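Local atomic coordinates of putative Nitroreductase (Desulfovibrio desulfuricans subsp. desulfuricans str. G20, PDB entry 3E39), a protein that binds flavin mononucleotide and, judging from its membership of the nitroreductase family, probably acts as an FMN-dependent oxidoreductase. Residues C62-A67 and L133-L138; R13-I18 and N107-A112. One frame throughout, in Å; residues are numbered along the deposited sequence.

Contact 1. Residues C62-A67 and L133-L138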
loop_
_atom_site.group_PDB
_atom_site.type_symbol
_atom_site.label_atom_id
_atom_site.label_comp_id
_atom_site.label_asym_id
_atom_site.label_seq_id
_atom_site.Cartn_x
_atom_site.Cartn_y
_atom_site.Cartn_z
ATOM N N CYS A 62 -8.858 19.121 -15.432
ATOM C CA CYS A 62 -9.028 17.756 -15.971
ATOM C C CYS A 62 -8.538 17.706 -17.394
ATOM O O CYS A 62 -8.035 16.683 -17.856
ATOM C CB CYS A 62 -10.485 17.302 -16.019
ATOM S SG CYS A 62 -11.183 16.810 -14.487
ATOM N N ASP A 63 -8.713 18.812 -18.108
ATOM C CA ASP A 63 -8.276 18.894 -19.493
ATOM C C ASP A 63 -6.758 18.869 -19.525
ATOM O O ASP A 63 -6.153 18.289 -20.435
ATOM C CB ASP A 63 -8.757 20.184 -20.149
ATOM C CG ASP A 63 -10.233 20.169 -20.501
ATOM O OD1 ASP A 63 -10.932 19.146 -20.318
ATOM O OD2 ASP A 63 -10.675 21.224 -20.993
ATOM N N ILE A 64 -6.152 19.555 -18.564
ATOM C CA ILE A 64 -4.704 19.565 -18.433
ATOM C C ILE A 64 -4.213 18.151 -18.156
ATOM O O ILE A 64 -3.287 17.689 -18.800
ATOM C CB ILE A 64 -4.189 20.533 -17.361
ATOM C CG1 ILE A 64 -4.611 21.983 -17.711
ATOM C CG2 ILE A 64 -2.657 20.397 -17.229
ATOM C CD1 ILE A 64 -4.229 23.008 -16.659
ATOM N N LEU A 65 -4.821 17.472 -17.183
ATOM C CA LEU A 65 -4.472 16.080 -16.887
ATOM C C LEU A 65 -4.561 15.185 -18.116
ATOM O O LEU A 65 -3.633 14.419 -18.411
ATOM C CB LEU A 65 -5.371 15.514 -15.766
ATOM C CG LEU A 65 -5.176 16.123 -14.371
ATOM C CD1 LEU A 65 -6.228 15.569 -13.406
ATOM C CD2 LEU A 65 -3.770 15.836 -13.851
ATOM N N ALA A 66 -5.653 15.327 -18.858
ATOM C CA ALA A 66 -5.914 14.490 -20.040
ATOM C C ALA A 66 -4.885 14.698 -21.133
ATOM O O ALA A 66 -4.559 13.764 -21.863
ATOM C CB ALA A 66 -7.324 14.723 -20.583
ATOM N N ALA A 67 -4.375 15.912 -21.262
ATOM C CA ALA A 67 -3.358 16.192 -22.290
ATOM C C ALA A 67 -1.974 15.629 -21.960
ATOM O O ALA A 67 -1.083 15.706 -22.798
ATOM C CB ALA A 67 -3.237 17.706 -22.544
ATOM N N LEU A 133 3.232 19.072 -13.774
ATOM C CA LEU A 133 3.145 19.813 -12.515
ATOM C C LEU A 133 3.145 21.329 -12.712
ATOM O O LEU A 133 2.256 22.013 -12.189
ATOM C CB LEU A 133 4.202 19.330 -11.506
ATOM C CG LEU A 133 3.687 18.245 -10.536
ATOM C CD1 LEU A 133 3.130 16.995 -11.282
ATOM C CD2 LEU A 133 4.753 17.844 -9.484
ATOM N N PRO A 134 4.131 21.858 -13.450
ATOM C CA PRO A 134 4.097 23.309 -13.715
ATOM C C PRO A 134 2.769 23.761 -14.381
ATOM O O PRO A 134 2.272 24.859 -14.059
ATOM C CB PRO A 134 5.291 23.516 -14.654
ATOM C CG PRO A 134 6.221 22.420 -14.330
ATOM C CD PRO A 134 5.339 21.235 -14.013
ATOM N N ALA A 135 2.171 22.909 -15.233
ATOM C CA ALA A 135 0.895 23.229 -15.894
ATOM C C ALA A 135 -0.258 23.340 -14.887
ATOM O O ALA A 135 -1.273 23.997 -15.159
ATOM C CB ALA A 135 0.559 22.207 -16.993
ATOM N N LEU A 136 -0.105 22.683 -13.727
ATOM C CA LEU A 136 -1.092 22.690 -12.653
ATOM C C LEU A 136 -0.696 23.674 -11.551
ATOM O O LEU A 136 -1.253 23.652 -10.452
ATOM C CB LEU A 136 -1.206 21.267 -12.062
ATOM C CG LEU A 136 -1.776 20.152 -12.952
ATOM C CD1 LEU A 136 -1.598 18.777 -12.245
ATOM C CD2 LEU A 136 -3.233 20.484 -13.296
ATOM N N ALA A 137 0.286 24.528 -11.851
ATOM C CA ALA A 137 0.814 25.521 -10.937
ATOM C C ALA A 137 1.474 24.897 -9.713
ATOM O O ALA A 137 1.418 25.451 -8.626
ATOM C CB ALA A 137 -0.259 26.532 -10.529
ATOM N N LEU A 138 2.059 23.717 -9.904
ATOM C CA LEU A 138 2.770 23.003 -8.825
ATOM C C LEU A 138 4.281 22.979 -9.110
ATOM O O LEU A 138 4.718 23.003 -10.254
ATOM C CB LEU A 138 2.215 21.585 -8.647
ATOM C CG LEU A 138 0.719 21.468 -8.343
ATOM C CD1 LEU A 138 0.224 19.998 -8.337
ATOM C CD2 LEU A 138 0.409 22.160 -7.018
#

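Contact 2. Residues R13-I18 and N107-A112. With FMN (flavin mononucleotide), chain E.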
loop_
_atom_site.group_PDB
_atom_site.type_symbol
_atom_site.label_atom_id
_atom_site.label_comp_id
_atom_site.label_asym_id
_atom_site.label_seq_id
_atom_site.Cartn_x
_atom_site.Cartn_y
_atom_site.Cartn_z
ATOM N N ARG A 13 -9.592 -8.794 -1.741
ATOM C CA ARG A 13 -9.611 -9.706 -2.867
ATOM C C ARG A 13 -10.458 -9.237 -4.060
ATOM O O ARG A 13 -10.104 -9.512 -5.206
ATOM C CB ARG A 13 -10.116 -11.068 -2.366
ATOM C CG ARG A 13 -10.370 -12.143 -3.432
ATOM C CD ARG A 13 -9.138 -12.496 -4.240
ATOM N NE ARG A 13 -9.410 -13.504 -5.260
ATOM C CZ ARG A 13 -9.940 -13.241 -6.452
ATOM N NH1 ARG A 13 -10.254 -12.003 -6.785
ATOM N NH2 ARG A 13 -10.159 -14.231 -7.317
ATOM N N GLN A 14 -11.542 -8.548 -3.754
ATOM C CA GLN A 14 -12.531 -8.137 -4.745
ATOM C C GLN A 14 -12.341 -6.731 -5.318
ATOM O O GLN A 14 -12.932 -6.387 -6.329
ATOM C CB GLN A 14 -13.911 -8.319 -4.139
ATOM C CG GLN A 14 -14.244 -9.798 -3.917
ATOM C CD GLN A 14 -15.359 -10.024 -2.936
ATOM O OE1 GLN A 14 -15.977 -9.080 -2.453
ATOM N NE2 GLN A 14 -15.610 -11.297 -2.607
ATOM N N ARG A 15 -11.508 -5.921 -4.682
ATOM C CA ARG A 15 -11.181 -4.617 -5.234
ATOM C C ARG A 15 -10.615 -4.798 -6.638
ATOM O O ARG A 15 -9.643 -5.538 -6.834
ATOM C CB ARG A 15 -10.095 -3.956 -4.410
ATOM C CG ARG A 15 -9.561 -2.629 -4.989
ATOM C CD ARG A 15 -8.021 -2.450 -4.732
ATOM N NE ARG A 15 -7.285 -3.619 -5.230
ATOM C CZ ARG A 15 -6.884 -3.799 -6.486
ATOM N NH1 ARG A 15 -7.157 -2.889 -7.424
ATOM N NH2 ARG A 15 -6.270 -4.919 -6.819
ATOM N N ARG A 16 -11.180 -4.078 -7.605
ATOM C CA ARG A 16 -10.698 -4.132 -8.968
ATOM C C ARG A 16 -10.426 -2.725 -9.502
ATOM O O ARG A 16 -11.015 -1.729 -9.044
ATOM C CB ARG A 16 -11.753 -4.762 -9.902
ATOM C CG ARG A 16 -12.081 -6.242 -9.721
ATOM C CD ARG A 16 -11.151 -7.188 -10.456
ATOM N NE ARG A 16 -9.794 -7.192 -9.915
ATOM C CZ ARG A 16 -9.448 -7.806 -8.786
ATOM N NH1 ARG A 16 -10.350 -8.416 -8.055
ATOM N NH2 ARG A 16 -8.181 -7.754 -8.360
ATOM N N SER A 17 -9.538 -2.656 -10.483
ATOM C CA SER A 17 -9.347 -1.413 -11.212
ATOM C C SER A 17 -10.592 -1.254 -12.104
ATOM O O SER A 17 -10.849 -2.073 -12.988
ATOM C CB SER A 17 -8.096 -1.438 -12.079
ATOM O OG SER A 17 -6.923 -1.396 -11.297
ATOM N N ILE A 18 -11.350 -0.201 -11.829
ATOM C CA ILE A 18 -12.559 0.139 -12.568
ATOM C C ILE A 18 -12.222 1.408 -13.336
ATOM O O ILE A 18 -11.782 2.389 -12.737
ATOM C CB ILE A 18 -13.770 0.322 -11.625
ATOM C CG1 ILE A 18 -14.046 -0.993 -10.892
ATOM C CG2 ILE A 18 -15.019 0.750 -12.392
ATOM C CD1 ILE A 18 -14.187 -2.184 -11.827
ATOM N N ASN A 107 -4.980 2.163 0.457
ATOM C CA ASN A 107 -6.055 2.478 1.388
ATOM C C ASN A 107 -7.196 3.210 0.694
ATOM O O ASN A 107 -8.353 2.922 0.944
ATOM C CB ASN A 107 -5.562 3.364 2.532
ATOM C CG ASN A 107 -5.011 2.596 3.699
ATOM O OD1 ASN A 107 -4.980 1.351 3.706
ATOM N ND2 ASN A 107 -4.587 3.339 4.717
HETATM N N MSE A 108 -6.851 4.164 -0.161
HETATM C CA MSE A 108 -7.847 4.927 -0.895
HETATM C C MSE A 108 -8.641 4.072 -1.885
HETATM O O MSE A 108 -9.847 4.235 -2.010
HETATM C CB MSE A 108 -7.212 6.158 -1.536
HETATM C CG MSE A 108 -6.826 7.180 -0.470
HETATM SE SE MSE A 108 -6.321 8.883 -1.130
HETATM C CE MSE A 108 -4.545 8.293 -1.876
ATOM N N LEU A 109 -7.978 3.118 -2.548
ATOM C CA LEU A 109 -8.644 2.194 -3.476
ATOM C C LEU A 109 -9.603 1.261 -2.700
ATOM O O LEU A 109 -10.711 0.972 -3.162
ATOM C CB LEU A 109 -7.614 1.358 -4.247
ATOM C CG LEU A 109 -6.708 2.064 -5.251
ATOM C CD1 LEU A 109 -5.767 1.018 -5.887
ATOM C CD2 LEU A 109 -7.546 2.877 -6.263
ATOM N N LEU A 110 -9.160 0.781 -1.526
ATOM C CA LEU A 110 -9.995 -0.056 -0.666
ATOM C C LEU A 110 -11.191 0.767 -0.131
ATOM O O LEU A 110 -12.332 0.299 -0.089
ATOM C CB LEU A 110 -9.180 -0.651 0.483
ATOM C CG LEU A 110 -8.148 -1.708 0.055
ATOM C CD1 LEU A 110 -7.233 -2.137 1.220
ATOM C CD2 LEU A 110 -8.860 -2.944 -0.561
ATOM N N ALA A 111 -10.918 2.007 0.253
ATOM C CA ALA A 111 -11.961 2.901 0.733
ATOM C C ALA A 111 -12.992 3.167 -0.358
ATOM O O ALA A 111 -14.206 3.112 -0.089
ATOM C CB ALA A 111 -11.383 4.205 1.263
ATOM N N ALA A 112 -12.523 3.424 -1.579
ATOM C CA ALA A 112 -13.445 3.639 -2.705
ATOM C C ALA A 112 -14.308 2.399 -2.904
ATOM O O ALA A 112 -15.525 2.498 -3.034
ATOM C CB ALA A 112 -12.684 3.983 -3.991
HETATM N N1 FMN E . -4.166 1.040 -14.903
HETATM C C2 FMN E . -4.373 1.817 -16.024
HETATM O O2 FMN E . -5.346 1.649 -16.741
HETATM N N3 FMN E . -3.497 2.833 -16.338
HETATM C C4 FMN E . -2.379 3.112 -15.586
HETATM O O4 FMN E . -1.751 4.165 -15.798
HETATM C C4A FMN E . -2.143 2.328 -14.452
HETATM N N5 FMN E . -1.037 2.594 -13.680
HETATM C C5A FMN E . -0.790 1.842 -12.527
HETATM C C6 FMN E . 0.357 2.113 -11.772
HETATM C C7 FMN E . 0.621 1.384 -10.609
HETATM C C7M FMN E . 1.940 1.560 -9.904
HETATM C C8 FMN E . -0.268 0.359 -10.226
HETATM C C8M FMN E . -0.022 -0.425 -8.959
HETATM C C9 FMN E . -1.393 0.078 -11.006
HETATM C C9A FMN E . -1.671 0.822 -12.172
HETATM N N10 FMN E . -2.813 0.551 -12.975
HETATM C C10 FMN E . -3.048 1.307 -14.115
HETATM C "C1'" FMN E . -3.757 -0.543 -12.647
HETATM C "C2'" FMN E . -3.185 -1.925 -12.974
HETATM O "O2'" FMN E . -3.224 -2.156 -14.372
HETATM C "C3'" FMN E . -3.998 -2.983 -12.246
HETATM O "O3'" FMN E . -3.894 -2.754 -10.859
HETATM C "C4'" FMN E . -3.512 -4.403 -12.530
HETATM O "O4'" FMN E . -3.690 -4.689 -13.899
HETATM C "C5'" FMN E . -4.274 -5.430 -11.727
HETATM O "O5'" FMN E . -5.671 -5.216 -11.824
HETATM P P FMN E . -6.661 -5.005 -10.584
HETATM O O1P FMN E . -6.345 -3.638 -9.999
HETATM O O2P FMN E . -8.085 -5.116 -11.103
HETATM O O3P FMN E . -6.325 -6.097 -9.603
#

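Contact 1. Residues C62-A67 and L133-L138
I64 points straight from helix 61-66 at the last turn of helix 129-135 and makes the largest share of the contact, ahead of L136. At its root, CB lies 4.2 Å from L136 CD2. The two branches then part: chi1 of -61°, measured to CG1, sets that branch beside the backbone N and leaves CG2 anti to it, where it touches A135 CB at 3.7 Å and L136 CD2 at 4.0 Å. The CG1 branch runs on, and its tip CD1 meets backbone instead, 3.5 Å from A135 O. I64 and L136 run alongside each other, pointing opposite ways. L136 turns its second methyl to L65, with L65 CD2 to L136 CD1 at 4.0 Å and the two side chains roughly perpendicular. This leucine pair is the buried side of the contact, covered by L83 of strand 80-87, whereas A135 is exposed. L136 is also where helical geometry stops: its N and that of L138 both bond to L133 O, from opposite faces of that carbonyl's plane. With A137 N bonded to P134 O and A137 at positive phi, this is a Schellman motif, and the contact is apolar helix-to-helix-end packing beside the central antiparallel sheet.

Contact 2. Residues R13-I18 and N107-A112
R15 lays the aliphatic part of its side chain over the helix 94-114, its CD 3.9 Å from L109 CB and its CB 4.2 Å from L110 CD2. CG stands anti to the backbone N (chi1 174°), and bends at chi2 and chi3 then carry the guanidinium past L109 to the phosphate of FMN. There NH1 gives a nearly straight bond to O1P, 2.8 Å long, with the oxygen at the edge of the guanidinium and in its plane; NH2 binds O3P at 3.0 Å. R16 holds the same phosphate through different atoms: NE donates to O2P and NH2 to O3P, the latter at 2.8 Å and again in plane at the guanidinium edge. Its remaining nitrogen, NH1, bonds to R13 O at 3.1 Å, at the end of helix 7-14, and this bond and the two to the phosphate together fix the group's rotation. S17 adds a backbone bond, N to O2P, and its OG donates to O1P at 2.7 Å. All three terminal phosphate oxygens are therefore gripped, and the gathered arginines would be expected to balance their negative charge. R19 and R162 also bond to the cofactor, while G123 and E124 reach it through their backbone N atoms. Behind the phosphate site, L109 packs against A119 and W121 of strand 118-122 and I149 of strand 143-152, and A112 touches I34 of helix 28-39. L110 meets L110 of the second subunit, which places this buried piece of helix 94-114 between the sheet and the dimer interface.

Overall arrangement
From the N terminus, helix 7-14 leads into 13-18, the first half of contact 2. The chain then passes through helix 28-39 and strand 50-56 to reach 62-67, where contact 1 starts. Helix 94-114 supplies 107-112 and closes the longer loop, with 88 residues between its segments; strand 118-122 and helix 129-135 follow, and 133-138 closes contact 1 over 65 residues. The two loops therefore cross rather than nest. Their centres are 25 Å apart, on opposite sides of the chain's centre, and the contacts do not touch. Contact 2 ties the N-terminal region to the long helix at the cofactor, while contact 1 joins two short helices near the periphery.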